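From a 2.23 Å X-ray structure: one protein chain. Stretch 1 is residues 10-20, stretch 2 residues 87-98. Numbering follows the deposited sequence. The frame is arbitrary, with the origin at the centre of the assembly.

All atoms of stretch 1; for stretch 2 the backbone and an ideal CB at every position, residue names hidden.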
# COMPACT_ATOMS: atom_id res chain seq x y z
N GLY A 10 2.86 27.41 -3.26
CA GLY A 10 4.30 27.25 -3.46
C GLY A 10 5.13 27.03 -2.21
O GLY A 10 6.36 27.03 -2.28
N GLU A 11 4.47 26.83 -1.06
CA GLU A 11 5.16 26.65 0.22
C GLU A 11 5.87 25.30 0.32
O GLU A 11 6.93 25.19 0.93
CB GLU A 11 4.19 26.82 1.39
CG GLU A 11 3.19 25.68 1.57
CD GLU A 11 2.26 25.87 2.75
OE1 GLU A 11 2.31 26.93 3.40
OE2 GLU A 11 1.45 24.95 3.03
N VAL A 12 5.27 24.27 -0.27
CA VAL A 12 5.86 22.93 -0.28
C VAL A 12 6.84 22.84 -1.44
O VAL A 12 6.48 23.12 -2.58
CB VAL A 12 4.78 21.84 -0.43
CG1 VAL A 12 5.40 20.48 -0.71
CG2 VAL A 12 3.92 21.79 0.83
N LYS A 13 8.08 22.46 -1.12
CA LYS A 13 9.15 22.37 -2.11
C LYS A 13 9.64 20.94 -2.20
O LYS A 13 10.35 20.48 -1.30
CB LYS A 13 10.31 23.29 -1.74
CG LYS A 13 10.15 24.73 -2.18
CD LYS A 13 10.02 25.68 -1.02
CE LYS A 13 9.91 27.12 -1.51
NZ LYS A 13 10.40 28.08 -0.49
N LEU A 14 9.31 20.26 -3.28
CA LEU A 14 9.57 18.82 -3.41
C LEU A 14 11.01 18.48 -3.79
O LEU A 14 11.61 19.11 -4.65
CB LEU A 14 8.65 18.19 -4.46
CG LEU A 14 7.14 18.23 -4.26
CD1 LEU A 14 6.46 17.41 -5.35
CD2 LEU A 14 6.76 17.73 -2.87
N ILE A 15 11.53 17.46 -3.13
CA ILE A 15 12.76 16.80 -3.53
C ILE A 15 12.39 15.39 -3.94
O ILE A 15 11.70 14.71 -3.21
CB ILE A 15 13.76 16.68 -2.37
CG1 ILE A 15 14.11 18.07 -1.81
CG2 ILE A 15 15.00 15.94 -2.82
CD1 ILE A 15 14.83 18.02 -0.48
N THR A 16 12.85 14.95 -5.09
CA THR A 16 12.62 13.58 -5.48
C THR A 16 13.94 12.85 -5.42
O THR A 16 14.86 13.17 -6.16
CB THR A 16 11.99 13.51 -6.88
OG1 THR A 16 10.86 14.39 -6.93
CG2 THR A 16 11.54 12.08 -7.19
N LEU A 17 14.05 11.89 -4.51
CA LEU A 17 15.31 11.21 -4.24
C LEU A 17 15.31 9.80 -4.80
O LEU A 17 14.53 8.95 -4.36
CB LEU A 17 15.56 11.17 -2.74
CG LEU A 17 16.86 10.49 -2.30
CD1 LEU A 17 18.09 11.23 -2.80
CD2 LEU A 17 16.85 10.39 -0.79
N ASP A 18 16.21 9.55 -5.75
CA ASP A 18 16.41 8.24 -6.35
C ASP A 18 15.08 7.56 -6.70
O ASP A 18 14.78 6.49 -6.19
CB ASP A 18 17.24 7.37 -5.42
CG ASP A 18 17.71 6.07 -6.08
OD1 ASP A 18 17.77 6.00 -7.32
OD2 ASP A 18 18.04 5.12 -5.34
N PRO A 19 14.27 8.20 -7.56
CA PRO A 19 12.99 7.63 -7.94
C PRO A 19 13.18 6.40 -8.81
O PRO A 19 14.03 6.40 -9.70
CB PRO A 19 12.33 8.75 -8.74
CG PRO A 19 13.47 9.49 -9.35
CD PRO A 19 14.56 9.44 -8.30
N GLY A 20 12.44 5.34 -8.51
CA GLY A 20 12.54 4.10 -9.27
C GLY A 20 11.22 3.38 -9.46
O GLY A 20 11.21 2.23 -9.89
N UNK A 87 20.13 21.20 0.51
CA UNK A 87 18.85 21.39 1.21
C UNK A 87 17.91 22.36 0.49
O UNK A 87 17.50 23.37 1.06
CB UNK A 87 19.11 21.90 2.63
N UNK A 88 17.57 22.04 -0.75
CA UNK A 88 16.79 22.95 -1.58
C UNK A 88 15.28 22.78 -1.43
O UNK A 88 14.52 23.61 -1.92
CB UNK A 88 17.18 22.76 -3.05
N UNK A 89 14.85 21.72 -0.75
CA UNK A 89 13.43 21.43 -0.56
C UNK A 89 13.08 21.13 0.88
O UNK A 89 13.97 21.00 1.72
CB UNK A 89 13.01 20.25 -1.44
N UNK A 90 11.78 21.05 1.17
CA UNK A 90 11.29 20.77 2.52
C UNK A 90 10.37 19.54 2.62
O UNK A 90 9.89 19.22 3.71
CB UNK A 90 10.54 22.00 3.04
N UNK A 91 10.11 18.87 1.50
CA UNK A 91 9.43 17.57 1.50
C UNK A 91 10.11 16.65 0.49
O UNK A 91 10.21 16.99 -0.69
CB UNK A 91 7.94 17.73 1.17
N UNK A 92 10.53 15.47 0.95
CA UNK A 92 11.22 14.50 0.11
C UNK A 92 10.27 13.39 -0.25
O UNK A 92 9.58 12.85 0.62
CB UNK A 92 12.46 13.94 0.81
N UNK A 93 10.24 13.03 -1.53
CA UNK A 93 9.40 11.95 -2.03
C UNK A 93 10.26 10.73 -2.33
O UNK A 93 11.13 10.78 -3.21
CB UNK A 93 8.63 12.39 -3.28
N UNK A 94 10.01 9.62 -1.63
CA UNK A 94 10.79 8.39 -1.83
C UNK A 94 9.93 7.25 -2.37
O UNK A 94 9.06 6.75 -1.68
CB UNK A 94 11.44 7.96 -0.52
N UNK A 95 10.18 6.86 -3.62
CA UNK A 95 9.54 5.69 -4.21
C UNK A 95 10.49 5.03 -5.20
O UNK A 95 10.80 5.60 -6.25
CB UNK A 95 8.23 6.07 -4.90
N UNK A 96 10.95 3.83 -4.86
CA UNK A 96 11.82 3.07 -5.72
C UNK A 96 12.52 1.95 -4.98
O UNK A 96 11.87 1.04 -4.46
CB UNK A 96 12.85 3.99 -6.37
N UNK A 97 13.84 2.03 -4.94
CA UNK A 97 14.64 0.98 -4.33
C UNK A 97 14.43 0.90 -2.82
O UNK A 97 14.87 1.77 -2.07
CB UNK A 97 16.12 1.21 -4.64
N UNK A 98 13.77 -0.17 -2.38
CA UNK A 98 13.36 -0.33 -0.99
C UNK A 98 14.49 -0.77 -0.06
O UNK A 98 14.38 -0.62 1.15
CB UNK A 98 12.22 -1.35 -0.91

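At position 87 the ideal CB points away from stretch 1 and finds nothing of it within reach. The positive phi would favour glycine or asparagine; the deposited residue is Lys 87. Position 88 is similarly unconstrained, and a long polar chain suits as well as most; Lys 88 leads its end away.

Position 89 is strict. Its CB points toward stretch 1 and would lie 2.5 Å from CG1 of Ile 15 and 2.7 Å from O of Lys 13, both clashes. Glycine alone avoids them, and Gly 89 lets its CA pack 3.6 Å from Ile 15 CG1.

At position 90 the CB points sideways, yet stretch 1 offers the carbonyl of Glu 11 and the amide of Lys 13. A short amide, carrying both donor and acceptor one atom beyond a hydroxyl's reach, suits the pair. Asn 90 does both: its ND2 donates to Glu 11 O (3.0 Å) and its OD1 accepts from Lys 13 N (2.8 Å), so a side chain mimics a strand's backbone just before the parallel ladder begins.

From 91 the backbones pair: O of 91 accepts from Ile 15 N (2.8 Å). The CB of 91 shares a face with Leu 14 and lies 4.2 Å from both Val 12 CG1 and Leu 14 CD2, inviting valine, isoleucine or leucine. Val 91 places CG2 3.8 Å from Val 12 CG1.

Position 92 turns to the face of Ile 15, with Leu 17 CB 5.5 Å from its CB; a longer apolar chain can span that gap. It is selenomethionine, Met 92, whose SE reaches 3.9 Å from Leu 17 CB.

Position 93 returns to the face of Leu 14 and Thr 16. A beta-branched or other aliphatic residue suits, and Ile 93 sets CG1 4.2 Å from Leu 14 CD2.

At 94 the CB points sideways, 5.0 Å from Leu 17 O, an acceptor for a long donor such as glutamine, lysine or arginine. Gln 94 bends its NE2 to that Leu 17 O at 3.1 Å, a weak bond.

Position 95 has no side-chain partner here, so small or large could serve; it is Ala 95, whose O accepts from Gly 20 N (2.8 Å).

At 96 a CB would clash 2.6 Å from Gly 20 N, and phi is 164°: glycine, as in Gly 96.

Position 97 precedes a helix, favouring Ser, Thr, Asp or Asn; Asn 97 caps it. Position 98 is out of reach and permissive: Asn 98.

Stretch 2, residues 87-98: KKGNVMIQAGNN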
# COMPACT_ATOMS: atom_id res chain seq x y z
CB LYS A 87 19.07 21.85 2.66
CG LYS A 87 19.85 20.86 3.52
CD LYS A 87 19.38 20.84 4.98
CE LYS A 87 20.53 20.64 5.98
NZ LYS A 87 21.50 19.56 5.66
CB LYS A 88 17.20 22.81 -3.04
CG LYS A 88 18.44 23.63 -3.41
CD LYS A 88 18.99 23.22 -4.76
CE LYS A 88 19.83 24.30 -5.40
NZ LYS A 88 20.20 23.90 -6.79
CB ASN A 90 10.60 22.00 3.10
CG ASN A 90 9.45 22.48 2.24
OD1 ASN A 90 8.84 21.72 1.49
ND2 ASN A 90 9.14 23.76 2.34
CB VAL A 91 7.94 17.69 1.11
CG1 VAL A 91 7.29 16.32 1.06
CG2 VAL A 91 7.20 18.61 2.07
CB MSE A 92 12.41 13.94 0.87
CG MSE A 92 13.35 13.12 -0.02
SE MSE A 92 12.81 11.22 -0.02
CE MSE A 92 13.65 10.74 1.67
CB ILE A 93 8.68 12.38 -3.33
CG1 ILE A 93 7.88 13.67 -3.11
CG2 ILE A 93 7.79 11.24 -3.84
CD1 ILE A 93 6.82 13.58 -2.03
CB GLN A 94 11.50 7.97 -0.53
CG GLN A 94 12.95 7.51 -0.74
CD GLN A 94 13.06 6.31 -1.67
OE1 GLN A 94 12.33 5.33 -1.53
NE2 GLN A 94 13.97 6.38 -2.65
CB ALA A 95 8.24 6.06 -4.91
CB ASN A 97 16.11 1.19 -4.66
CG ASN A 97 16.93 -0.04 -4.38
OD1 ASN A 97 17.01 -0.50 -3.25
ND2 ASN A 97 17.52 -0.60 -5.43
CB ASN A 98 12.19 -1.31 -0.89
CG ASN A 98 10.95 -0.81 -1.61
OD1 ASN A 98 10.65 0.38 -1.58
ND2 ASN A 98 10.23 -1.71 -2.25
O HOH W 1 11.77 8.75 -5.16
O HOH W 2 15.01 3.78 -6.83
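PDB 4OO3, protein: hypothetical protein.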